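Local atomic coordinates of 2-methyl-3-hydroxypyridine-5-carboxylic acid oxygenase (PDB entry 3ALJ), a protein that probably uses its FAD cofactor and molecular oxygen to oxygenate and open the pyridine ring of 2-methyl-3-hydroxypyridine-5-carboxylic acid. Residues S175-I183 against P229-I240; L191-M202 against Q210-N218. One frame throughout, in Å; residues are numbered along the deposited sequence. Where two conformers were deposited one is given.

Contact 1 (S175-I183 against P229-I240). With FAD (flavin-adenine dinucleotide), chain B.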
loop_
_atom_site.group_PDB
_atom_site.type_symbol
_atom_site.label_atom_id
_atom_site.label_comp_id
_atom_site.label_asym_id
_atom_site.label_seq_id
_atom_site.Cartn_x
_atom_site.Cartn_y
_atom_site.Cartn_z
ATOM N N SER A 175 -14.737 2.396 7.371
ATOM C CA SER A 175 -15.957 2.084 6.654
ATOM C C SER A 175 -16.704 0.868 7.206
ATOM O O SER A 175 -16.103 -0.006 7.858
ATOM C CB SER A 175 -15.610 1.775 5.192
ATOM O OG SER A 175 -16.797 1.860 4.433
ATOM N N LYS A 176 -18.008 0.845 6.935
ATOM C CA LYS A 176 -18.758 -0.436 7.088
ATOM C C LYS A 176 -18.505 -1.344 5.899
ATOM O O LYS A 176 -18.527 -2.591 6.056
ATOM C CB LYS A 176 -20.266 -0.145 7.155
ATOM C CG LYS A 176 -20.767 0.687 8.396
ATOM C CD LYS A 176 -20.108 0.374 9.711
ATOM C CE LYS A 176 -20.984 0.886 10.911
ATOM N NZ LYS A 176 -20.553 0.262 12.249
ATOM N N ASP A 177 -18.297 -0.757 4.709
ATOM C CA ASP A 177 -18.004 -1.628 3.558
ATOM C C ASP A 177 -16.506 -1.919 3.412
ATOM O O ASP A 177 -15.618 -1.396 4.071
ATOM C CB ASP A 177 -18.537 -0.955 2.275
ATOM C CG ASP A 177 -20.048 -0.826 2.262
ATOM O OD1 ASP A 177 -20.823 -1.719 2.738
ATOM O OD2 ASP A 177 -20.508 0.179 1.665
ATOM N N GLY A 178 -16.317 -3.036 2.676
ATOM C CA GLY A 178 -14.944 -3.553 2.462
ATOM C C GLY A 178 -14.960 -4.633 1.371
ATOM O O GLY A 178 -15.754 -4.568 0.415
ATOM N N LEU A 179 -14.007 -5.537 1.445
ATOM C CA LEU A 179 -13.860 -6.482 0.367
ATOM C C LEU A 179 -13.010 -7.588 0.839
ATOM O O LEU A 179 -12.458 -7.605 1.983
ATOM C CB LEU A 179 -13.084 -5.760 -0.754
ATOM C CG LEU A 179 -11.562 -5.516 -0.590
ATOM C CD1 LEU A 179 -11.040 -5.149 -2.013
ATOM C CD2 LEU A 179 -11.157 -4.605 0.500
ATOM N N ILE A 180 -12.962 -8.568 -0.009
ATOM C CA ILE A 180 -12.307 -9.867 0.309
ATOM C C ILE A 180 -11.172 -9.998 -0.669
ATOM O O ILE A 180 -11.403 -10.148 -1.893
ATOM C CB ILE A 180 -13.312 -11.030 0.154
ATOM C CG1 ILE A 180 -14.482 -10.803 1.087
ATOM C CG2 ILE A 180 -12.530 -12.331 0.499
ATOM C CD1 ILE A 180 -15.763 -11.667 0.640
ATOM N N ARG A 181 -9.887 -9.967 -0.209
ATOM C CA ARG A 181 -8.721 -10.057 -1.097
ATOM C C ARG A 181 -8.040 -11.415 -0.879
ATOM O O ARG A 181 -7.796 -11.820 0.259
ATOM C CB ARG A 181 -7.772 -8.917 -0.718
ATOM C CG ARG A 181 -8.235 -7.501 -1.057
ATOM C CD ARG A 181 -7.263 -6.499 -0.564
ATOM N NE ARG A 181 -7.397 -6.379 0.886
ATOM C CZ ARG A 181 -6.563 -5.671 1.625
ATOM N NH1 ARG A 181 -5.597 -4.958 1.085
ATOM N NH2 ARG A 181 -6.783 -5.635 2.947
ATOM N N LEU A 182 -7.777 -12.091 -1.992
ATOM C CA LEU A 182 -7.254 -13.452 -1.899
ATOM C C LEU A 182 -6.260 -13.687 -3.036
ATOM O O LEU A 182 -6.276 -13.041 -4.093
ATOM C CB LEU A 182 -8.373 -14.498 -2.135
ATOM C CG LEU A 182 -9.647 -14.271 -1.373
ATOM C CD1 LEU A 182 -10.833 -15.110 -1.754
ATOM C CD2 LEU A 182 -9.389 -14.613 0.067
ATOM N N ILE A 183 -5.331 -14.650 -2.775
ATOM C CA ILE A 183 -4.478 -15.257 -3.778
ATOM C C ILE A 183 -4.954 -16.634 -4.060
ATOM O O ILE A 183 -5.092 -17.474 -3.109
ATOM C CB ILE A 183 -2.987 -15.230 -3.371
ATOM C CG1 ILE A 183 -2.447 -13.843 -2.952
ATOM C CG2 ILE A 183 -2.128 -15.861 -4.458
ATOM C CD1 ILE A 183 -2.592 -12.732 -4.097
ATOM N N PRO A 229 -21.271 -4.837 -0.871
ATOM C CA PRO A 229 -21.554 -4.020 0.309
ATOM C C PRO A 229 -21.775 -4.944 1.555
ATOM O O PRO A 229 -22.189 -6.105 1.447
ATOM C CB PRO A 229 -22.916 -3.414 -0.020
ATOM C CG PRO A 229 -23.109 -3.584 -1.490
ATOM C CD PRO A 229 -22.319 -4.713 -1.903
ATOM N N ALA A 230 -21.453 -4.391 2.716
ATOM C CA ALA A 230 -21.594 -5.176 3.961
ATOM C C ALA A 230 -23.058 -5.507 4.199
ATOM O O ALA A 230 -23.318 -6.574 4.825
ATOM C CB ALA A 230 -21.088 -4.356 5.157
ATOM N N ALA A 231 -23.971 -4.689 3.701
ATOM C CA ALA A 231 -25.415 -4.997 3.773
ATOM C C ALA A 231 -25.846 -6.231 2.956
ATOM O O ALA A 231 -27.012 -6.685 3.060
ATOM C CB ALA A 231 -26.223 -3.726 3.373
ATOM N N ASP A 232 -24.973 -6.817 2.120
ATOM C CA ASP A 232 -25.258 -7.968 1.325
ATOM C C ASP A 232 -24.706 -9.149 2.077
ATOM O O ASP A 232 -23.483 -9.372 2.085
ATOM C CB ASP A 232 -24.643 -7.813 -0.076
ATOM C CG ASP A 232 -24.658 -9.134 -0.859
ATOM O OD1 ASP A 232 -25.204 -10.196 -0.440
ATOM O OD2 ASP A 232 -24.163 -9.127 -2.026
ATOM N N PRO A 233 -25.592 -9.972 2.728
ATOM C CA PRO A 233 -25.023 -11.000 3.598
ATOM C C PRO A 233 -24.299 -12.135 2.849
ATOM O O PRO A 233 -23.433 -12.804 3.425
ATOM C CB PRO A 233 -26.296 -11.525 4.342
ATOM C CG PRO A 233 -27.411 -11.323 3.410
ATOM C CD PRO A 233 -27.083 -9.963 2.759
ATOM N N ARG A 234 -24.627 -12.378 1.577
ATOM C CA ARG A 234 -23.969 -13.398 0.836
ATOM C C ARG A 234 -22.653 -12.905 0.213
ATOM O O ARG A 234 -21.637 -13.541 0.316
ATOM C CB ARG A 234 -24.862 -13.908 -0.268
ATOM C CG ARG A 234 -26.241 -14.472 0.297
ATOM C CD ARG A 234 -27.029 -15.178 -0.838
ATOM N NE ARG A 234 -26.289 -16.357 -1.337
ATOM C CZ ARG A 234 -26.605 -17.010 -2.468
ATOM N NH1 ARG A 234 -27.700 -16.667 -3.155
ATOM N NH2 ARG A 234 -25.900 -18.061 -2.856
ATOM N N GLY A 235 -22.733 -11.766 -0.484
ATOM C CA GLY A 235 -21.499 -11.293 -1.187
ATOM C C GLY A 235 -20.411 -10.799 -0.212
ATOM O O GLY A 235 -19.239 -10.855 -0.579
ATOM N N SER A 236 -20.766 -10.501 1.066
ATOM C CA SER A 236 -19.738 -10.084 2.072
ATOM C C SER A 236 -19.298 -11.279 2.906
ATOM O O SER A 236 -18.419 -11.121 3.801
ATOM C CB SER A 236 -20.267 -8.917 2.890
ATOM O OG SER A 236 -21.351 -9.377 3.747
ATOM N N SER A 237 -19.900 -12.451 2.690
ATOM C CA SER A 237 -19.541 -13.617 3.545
ATOM C C SER A 237 -18.170 -14.104 3.320
ATOM O O SER A 237 -17.689 -14.156 2.176
ATOM C CB SER A 237 -20.471 -14.832 3.236
ATOM O OG SER A 237 -21.735 -14.491 3.702
ATOM N N VAL A 238 -17.524 -14.579 4.428
ATOM C CA VAL A 238 -16.290 -15.330 4.356
ATOM C C VAL A 238 -16.444 -16.610 5.202
ATOM O O VAL A 238 -17.074 -16.533 6.244
ATOM C CB VAL A 238 -15.036 -14.547 4.892
ATOM C CG1 VAL A 238 -14.665 -13.425 3.848
ATOM C CG2 VAL A 238 -15.309 -13.978 6.358
ATOM N N PRO A 239 -15.896 -17.740 4.738
ATOM C CA PRO A 239 -15.286 -18.009 3.449
ATOM C C PRO A 239 -16.343 -17.693 2.368
ATOM O O PRO A 239 -17.512 -17.563 2.667
ATOM C CB PRO A 239 -14.927 -19.505 3.514
ATOM C CG PRO A 239 -15.152 -19.940 4.937
ATOM C CD PRO A 239 -16.060 -18.959 5.608
ATOM N N ILE A 240 -15.881 -17.498 1.121
ATOM C CA ILE A 240 -16.796 -16.856 0.134
ATOM C C ILE A 240 -18.035 -17.743 -0.155
ATOM O O ILE A 240 -17.899 -18.975 -0.123
ATOM C CB ILE A 240 -16.073 -16.444 -1.201
ATOM C CG1 ILE A 240 -15.515 -17.651 -1.978
ATOM C CG2 ILE A 240 -14.947 -15.436 -0.912
ATOM C CD1 ILE A 240 -15.406 -17.409 -3.498
HETATM P PA FAD B . 1.137 -1.128 7.573
HETATM O O1A FAD B . 1.344 -1.830 6.267
HETATM O O2A FAD B . -0.110 -1.230 8.237
HETATM O O5B FAD B . 2.302 -1.638 8.525
HETATM C C5B FAD B . 2.395 -1.182 9.915
HETATM C C4B FAD B . 3.230 -2.276 10.548
HETATM O O4B FAD B . 3.392 -1.760 11.914
HETATM C C3B FAD B . 2.553 -3.587 10.708
HETATM O O3B FAD B . 3.437 -4.674 10.366
HETATM C C2B FAD B . 2.076 -3.580 12.205
HETATM O O2B FAD B . 1.999 -4.893 12.786
HETATM C C1B FAD B . 3.173 -2.845 12.905
HETATM N N9A FAD B . 2.750 -2.098 14.045
HETATM C C8A FAD B . 1.528 -1.527 14.323
HETATM N N7A FAD B . 1.559 -0.836 15.473
HETATM C C5A FAD B . 2.848 -0.973 15.963
HETATM C C6A FAD B . 3.500 -0.413 17.058
HETATM N N6A FAD B . 2.818 0.385 17.947
HETATM N N1A FAD B . 4.787 -0.730 17.214
HETATM C C2A FAD B . 5.449 -1.543 16.383
HETATM N N3A FAD B . 4.886 -2.094 15.269
HETATM C C4A FAD B . 3.581 -1.758 15.075
HETATM N N1 FAD B . -1.584 0.507 -1.570
HETATM C C2 FAD B . -0.934 0.461 -2.719
HETATM O O2 FAD B . 0.102 1.108 -2.940
HETATM N N3 FAD B . -1.420 -0.331 -3.760
HETATM C C4 FAD B . -2.563 -1.118 -3.608
HETATM O O4 FAD B . -2.876 -1.946 -4.543
HETATM C C4X FAD B . -3.230 -1.032 -2.399
HETATM N N5 FAD B . -4.475 -1.730 -2.229
HETATM C C5X FAD B . -5.170 -1.582 -1.042
HETATM C C6 FAD B . -6.440 -2.163 -0.880
HETATM C C7 FAD B . -7.101 -2.074 0.318
HETATM C C7M FAD B . -8.497 -2.745 0.465
HETATM C C8 FAD B . -6.565 -1.349 1.361
HETATM C C8M FAD B . -7.297 -1.192 2.714
HETATM C C9 FAD B . -5.303 -0.758 1.213
HETATM C C9A FAD B . -4.606 -0.831 -0.018
HETATM N N10 FAD B . -3.307 -0.186 -0.215
HETATM C C10 FAD B . -2.683 -0.262 -1.403
HETATM C "C1'" FAD B . -2.722 0.659 0.931
HETATM C "C2'" FAD B . -1.660 -0.157 1.657
HETATM O "O2'" FAD B . -2.247 -1.390 2.125
HETATM C "C3'" FAD B . -1.207 0.607 2.916
HETATM O "O3'" FAD B . -1.241 2.046 2.584
HETATM C "C4'" FAD B . 0.175 0.322 3.337
HETATM O "O4'" FAD B . 0.219 -1.084 3.711
HETATM C "C5'" FAD B . 0.563 1.102 4.550
HETATM O "O5'" FAD B . 1.895 0.750 4.910
HETATM P P FAD B . 2.389 1.199 6.343
HETATM O O1P FAD B . 3.749 0.655 6.465
HETATM O O2P FAD B . 2.158 2.657 6.590
HETATM O O3P FAD B . 1.385 0.455 7.369
HETATM O O HOH W 1 -23.401 -1.885 3.309
#
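Lys-176, at a corner of the chain, and Asp-177 meet the type I turn Pro-229 to Asp-232. The carbonyl O of Lys-176 lies 3.2 Å from Ala-230 CB. Asp-177 OD1 then accepts a nearly straight bond from Ala-230 N (2.7 Å, 170°), on the anti side of its carboxylate and 29° out of plane; a water that donates to the same oxygen accepts in turn from Ala-231 N. Replacing Asp-177 by an alanine would remove OD1 and is likely to leave Ala-230 N without its acceptor and the water without one of its two partners. Leu-179 points away, its CD2 3.2 Å from FAD C7M. Ile-180 faces the loop: with CG1 anti to the carbonyl carbon (chi1 -59°) and the chain extended beyond it, CD1 reaches to 3.5 Å from Ser-237 O, while CG1 slides past Val-238 CG1 at 3.8 Å. Arg-181, bent at chi3, lays one guanidinium face over the C7 methyl, with Asp-268 as its salt-bridge partner. Leu-182 CD1 ends the row against Ile-240 CG2 (4.2 Å). From Leu-179 to Leu-182 the side chains alternate between the FAD pocket, at the dimethylbenzene end of the flavin, and the loop; strand 170-185 runs between strands 221-228 and 267-275, and helix 253-260 packs on Leu-182 and Ile-240.

Contact 2 (L191-M202 against Q210-N218)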
loop_
_atom_site.group_PDB
_atom_site.type_symbol
_atom_site.label_atom_id
_atom_site.label_comp_id
_atom_site.label_asym_id
_atom_site.label_seq_id
_atom_site.Cartn_x
_atom_site.Cartn_y
_atom_site.Cartn_z
ATOM N N LEU A 191 -9.494 -21.229 -17.689
ATOM C CA LEU A 191 -10.249 -20.019 -18.024
ATOM C C LEU A 191 -10.562 -19.942 -19.546
ATOM O O LEU A 191 -11.420 -19.165 -19.956
ATOM C CB LEU A 191 -9.512 -18.740 -17.602
ATOM C CG LEU A 191 -9.389 -18.635 -16.049
ATOM C CD1 LEU A 191 -8.607 -17.322 -15.876
ATOM C CD2 LEU A 191 -10.692 -18.634 -15.289
ATOM N N GLY A 192 -9.821 -20.685 -20.362
ATOM C CA GLY A 192 -10.206 -20.796 -21.770
ATOM C C GLY A 192 -9.914 -19.472 -22.484
ATOM O O GLY A 192 -8.956 -18.713 -22.164
ATOM N N HIS A 193 -10.711 -19.178 -23.511
ATOM C CA HIS A 193 -10.410 -18.055 -24.335
ATOM C C HIS A 193 -10.593 -16.735 -23.580
ATOM O O HIS A 193 -11.573 -16.595 -22.862
ATOM C CB HIS A 193 -11.350 -18.121 -25.531
ATOM C CG HIS A 193 -11.268 -16.947 -26.428
ATOM N ND1 HIS A 193 -10.271 -16.815 -27.357
ATOM C CD2 HIS A 193 -12.052 -15.844 -26.532
ATOM C CE1 HIS A 193 -10.422 -15.664 -27.986
ATOM N NE2 HIS A 193 -11.503 -15.078 -27.524
ATOM N N GLY A 194 -9.654 -15.826 -23.796
ATOM C CA GLY A 194 -9.827 -14.466 -23.149
ATOM C C GLY A 194 -8.500 -13.805 -23.115
ATOM O O GLY A 194 -7.539 -14.238 -23.735
ATOM N N GLU A 195 -8.391 -12.695 -22.340
ATOM C CA GLU A 195 -7.128 -11.880 -22.159
ATOM C C GLU A 195 -6.824 -11.957 -20.692
ATOM O O GLU A 195 -6.914 -10.983 -19.941
ATOM C CB GLU A 195 -7.295 -10.477 -22.615
ATOM C CG GLU A 195 -7.567 -10.455 -24.124
ATOM C CD GLU A 195 -7.739 -9.059 -24.678
ATOM O OE1 GLU A 195 -7.407 -8.005 -24.040
ATOM O OE2 GLU A 195 -8.091 -9.003 -25.879
ATOM N N TRP A 196 -6.472 -13.170 -20.271
ATOM C CA TRP A 196 -6.356 -13.514 -18.840
ATOM C C TRP A 196 -5.041 -13.060 -18.197
ATOM O O TRP A 196 -4.900 -13.340 -17.016
ATOM C CB TRP A 196 -6.664 -14.993 -18.631
ATOM C CG TRP A 196 -8.039 -15.327 -19.110
ATOM C CD1 TRP A 196 -8.321 -16.262 -20.092
ATOM C CD2 TRP A 196 -9.311 -14.849 -18.649
ATOM N NE1 TRP A 196 -9.690 -16.374 -20.235
ATOM C CE2 TRP A 196 -10.319 -15.436 -19.438
ATOM C CE3 TRP A 196 -9.715 -13.804 -17.731
ATOM C CZ2 TRP A 196 -11.713 -15.208 -19.207
ATOM C CZ3 TRP A 196 -11.129 -13.539 -17.527
ATOM C CH2 TRP A 196 -12.085 -14.240 -18.288
ATOM N N ASP A 197 -4.164 -12.430 -18.942
ATOM C CA ASP A 197 -3.037 -11.727 -18.338
ATOM C C ASP A 197 -3.355 -10.283 -17.960
ATOM O O ASP A 197 -2.524 -9.636 -17.320
ATOM C CB ASP A 197 -1.807 -11.823 -19.242
ATOM C CG ASP A 197 -1.295 -13.240 -19.385
ATOM O OD1 ASP A 197 -1.485 -14.089 -18.530
ATOM O OD2 ASP A 197 -0.609 -13.409 -20.456
ATOM N N ASN A 198 -4.522 -9.802 -18.373
ATOM C CA ASN A 198 -4.856 -8.377 -18.123
ATOM C C ASN A 198 -5.226 -8.236 -16.611
ATOM O O ASN A 198 -5.739 -9.135 -15.976
ATOM C CB ASN A 198 -6.133 -7.935 -18.902
ATOM C CG ASN A 198 -5.961 -7.850 -20.417
ATOM O OD1 ASN A 198 -6.973 -7.535 -21.138
ATOM N ND2 ASN A 198 -4.813 -8.133 -20.901
ATOM N N THR A 199 -5.078 -6.951 -16.148
ATOM C CA THR A 199 -5.981 -6.499 -15.047
ATOM C C THR A 199 -7.312 -6.338 -15.688
ATOM O O THR A 199 -7.467 -5.743 -16.775
ATOM C CB THR A 199 -5.521 -5.130 -14.517
ATOM O OG1 THR A 199 -4.402 -5.357 -13.652
ATOM C CG2 THR A 199 -6.681 -4.479 -13.746
ATOM N N ILE A 200 -8.343 -6.861 -15.017
ATOM C CA ILE A 200 -9.736 -6.634 -15.443
ATOM C C ILE A 200 -10.522 -6.243 -14.199
ATOM O O ILE A 200 -10.707 -7.053 -13.240
ATOM C CB ILE A 200 -10.374 -7.887 -16.077
ATOM C CG1 ILE A 200 -9.442 -8.492 -17.145
ATOM C CG2 ILE A 200 -11.705 -7.428 -16.754
ATOM C CD1 ILE A 200 -9.989 -9.859 -17.673
ATOM N N ASP A 201 -11.038 -5.010 -14.185
ATOM C CA ASP A 201 -11.897 -4.526 -13.077
ATOM C C ASP A 201 -13.327 -4.739 -13.501
ATOM O O ASP A 201 -13.828 -4.032 -14.391
ATOM C CB ASP A 201 -11.581 -3.036 -12.813
ATOM C CG ASP A 201 -12.229 -2.587 -11.555
ATOM O OD1 ASP A 201 -12.841 -3.437 -10.840
ATOM O OD2 ASP A 201 -12.141 -1.391 -11.207
ATOM N N MET A 202 -13.933 -5.793 -12.937
ATOM C CA MET A 202 -15.225 -6.287 -13.421
ATOM C C MET A 202 -16.347 -5.787 -12.531
ATOM O O MET A 202 -16.629 -6.305 -11.433
ATOM C CB MET A 202 -15.248 -7.824 -13.394
ATOM C CG MET A 202 -14.063 -8.444 -14.142
ATOM S SD MET A 202 -13.947 -10.184 -13.719
ATOM C CE MET A 202 -12.820 -10.836 -15.000
ATOM N N GLN A 210 -21.907 -6.090 -7.223
ATOM C CA GLN A 210 -20.810 -7.017 -6.999
ATOM C C GLN A 210 -19.734 -6.651 -8.001
ATOM O O GLN A 210 -20.036 -6.506 -9.202
ATOM C CB GLN A 210 -21.112 -8.546 -7.156
ATOM C CG GLN A 210 -21.999 -9.056 -5.995
ATOM C CD GLN A 210 -22.326 -10.540 -6.177
ATOM O OE1 GLN A 210 -23.490 -10.851 -6.018
ATOM N NE2 GLN A 210 -21.423 -11.428 -6.379
ATOM N N ARG A 211 -18.495 -6.655 -7.555
ATOM C CA ARG A 211 -17.344 -6.336 -8.414
ATOM C C ARG A 211 -16.256 -7.295 -8.093
ATOM O O ARG A 211 -16.006 -7.604 -6.897
ATOM C CB ARG A 211 -16.966 -4.882 -8.068
ATOM C CG ARG A 211 -15.598 -4.400 -8.666
ATOM C CD ARG A 211 -15.302 -3.058 -8.006
ATOM N NE ARG A 211 -14.040 -2.481 -8.500
ATOM C CZ ARG A 211 -13.418 -1.456 -7.920
ATOM N NH1 ARG A 211 -12.276 -0.953 -8.455
ATOM N NH2 ARG A 211 -13.907 -0.901 -6.769
ATOM N N ILE A 212 -15.489 -7.692 -9.095
ATOM C CA ILE A 212 -14.194 -8.399 -8.856
ATOM C C ILE A 212 -13.107 -7.589 -9.589
ATOM O O ILE A 212 -13.202 -7.346 -10.807
ATOM C CB ILE A 212 -14.168 -9.836 -9.415
ATOM C CG1 ILE A 212 -15.165 -10.630 -8.558
ATOM C CG2 ILE A 212 -12.756 -10.451 -9.386
ATOM C CD1 ILE A 212 -15.182 -12.233 -8.851
ATOM N N LEU A 213 -12.015 -7.234 -8.871
ATOM C CA LEU A 213 -10.784 -6.767 -9.553
ATOM C C LEU A 213 -9.926 -8.026 -9.692
ATOM O O LEU A 213 -9.510 -8.680 -8.716
ATOM C CB LEU A 213 -10.102 -5.713 -8.666
ATOM C CG LEU A 213 -8.795 -5.225 -9.319
ATOM C CD1 LEU A 213 -9.161 -4.419 -10.591
ATOM C CD2 LEU A 213 -8.006 -4.256 -8.374
ATOM N N TYR A 214 -9.631 -8.327 -10.950
ATOM C CA TYR A 214 -8.851 -9.524 -11.373
ATOM C C TYR A 214 -7.430 -9.054 -11.703
ATOM O O TYR A 214 -7.227 -8.230 -12.584
ATOM C CB TYR A 214 -9.607 -10.129 -12.621
ATOM C CG TYR A 214 -8.873 -11.194 -13.386
ATOM C CD1 TYR A 214 -7.879 -10.873 -14.332
ATOM C CD2 TYR A 214 -9.108 -12.499 -13.076
ATOM C CE1 TYR A 214 -7.209 -11.916 -15.056
ATOM C CE2 TYR A 214 -8.470 -13.569 -13.770
ATOM C CZ TYR A 214 -7.566 -13.201 -14.707
ATOM O OH TYR A 214 -6.792 -14.184 -15.386
ATOM N N SER A 215 -6.445 -9.608 -10.935
ATOM C CA SER A 215 -5.112 -8.991 -10.898
ATOM C C SER A 215 -3.993 -10.049 -10.931
ATOM O O SER A 215 -3.543 -10.572 -9.891
ATOM C CB SER A 215 -4.940 -8.188 -9.608
ATOM O OG SER A 215 -5.994 -7.191 -9.566
ATOM N N PRO A 216 -3.562 -10.463 -12.134
ATOM C CA PRO A 216 -2.468 -11.507 -12.140
ATOM C C PRO A 216 -1.191 -10.996 -11.560
ATOM O O PRO A 216 -0.666 -9.915 -11.971
ATOM C CB PRO A 216 -2.323 -11.907 -13.656
ATOM C CG PRO A 216 -3.719 -11.467 -14.239
ATOM C CD PRO A 216 -4.075 -10.153 -13.476
ATOM N N CYS A 217 -0.548 -11.843 -10.744
ATOM C CA CYS A 217 0.700 -11.446 -10.078
ATOM C C CYS A 217 1.908 -12.012 -10.812
ATOM O O CYS A 217 2.982 -11.439 -10.657
ATOM C CB CYS A 217 0.697 -11.985 -8.604
ATOM S SG CYS A 217 -0.510 -11.137 -7.537
ATOM N N ASN A 218 1.751 -13.171 -11.420
ATOM C CA ASN A 218 2.898 -13.924 -12.068
ATOM C C ASN A 218 2.236 -15.143 -12.690
ATOM O O ASN A 218 0.974 -15.301 -12.668
ATOM C CB ASN A 218 4.040 -14.294 -11.052
ATOM C CG ASN A 218 3.503 -14.943 -9.825
ATOM O OD1 ASN A 218 2.819 -15.961 -9.928
ATOM N ND2 ASN A 218 3.746 -14.382 -8.638
#
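Ile-200 pairs with Tyr-214 and Met-202 with Ile-212 as the hydrogen-bonded sites of an antiparallel beta hairpin, the short strand axes 4.7 Å apart at 175°. Each pair has two backbone bonds, such as Met-202 N to Ile-212 O at 2.7 Å; Asp-201 and Leu-213 form the non-hydrogen-bonded pair between them. Beyond the ladder, Pro-216 rests its CD on Asn-198 O (3.2 Å). Tyr-214 carries much of the side-chain contact. With CG anti to the backbone N (chi1 169°), its ring lies alongside Ile-200, pointing the same way, while the methyl of Met-202 approaches obliquely near CB. The hydroxyl donates to Trp-196 O (2.6 Å), in the carbonyl plane and on a lone pair. Trp-196 turns the edge of its six-membered ring toward the tyrosine face in an offset edge-to-face pair (centroids 5.6 Å, planes 63° apart), and Leu-191 CD1 sits 3.7 Å from Tyr-214 OH. On the sheet face of Asp-201 and Leu-213, the extended Arg-211 grips the carboxylate of Asp-201 side-on: NE meets the syn lone pair of OD1 at 2.8 Å within the guanidinium plane, and NH1 takes OD2. Leu-213 CD1 lies against Asp-201 CB at 3.6 Å. The two-point bridge probably offsets the charge of the buried carboxylate and limits rotation of the guanidinium, while the phenol bond ties the tight turn of Glu-195 to Asn-198 to the hairpin.

Overall arrangement
Both contacts involve the seven-stranded mixed sheet, and their centres lie 19 Å apart. Contact 2 is nested along the chain inside the loop closed by contact 1, and strand 221-228 lies between 211-216 and 170-185. The hairpin of contact 2 is buried and rests on a regular backbone ladder, an aromatic pair and a salt bridge. Contact 1 is only partly buried: a strand meets an irregular loop through one direct hydrogen bond, a water and a row of aliphatic side chains, over 325 Å² against 616 Å². Its strand also supplies Leu-179 and Arg-181 to the FAD pocket, whereas in contact 2 the side chain of Leu-213 stays about 7 Å from FAD.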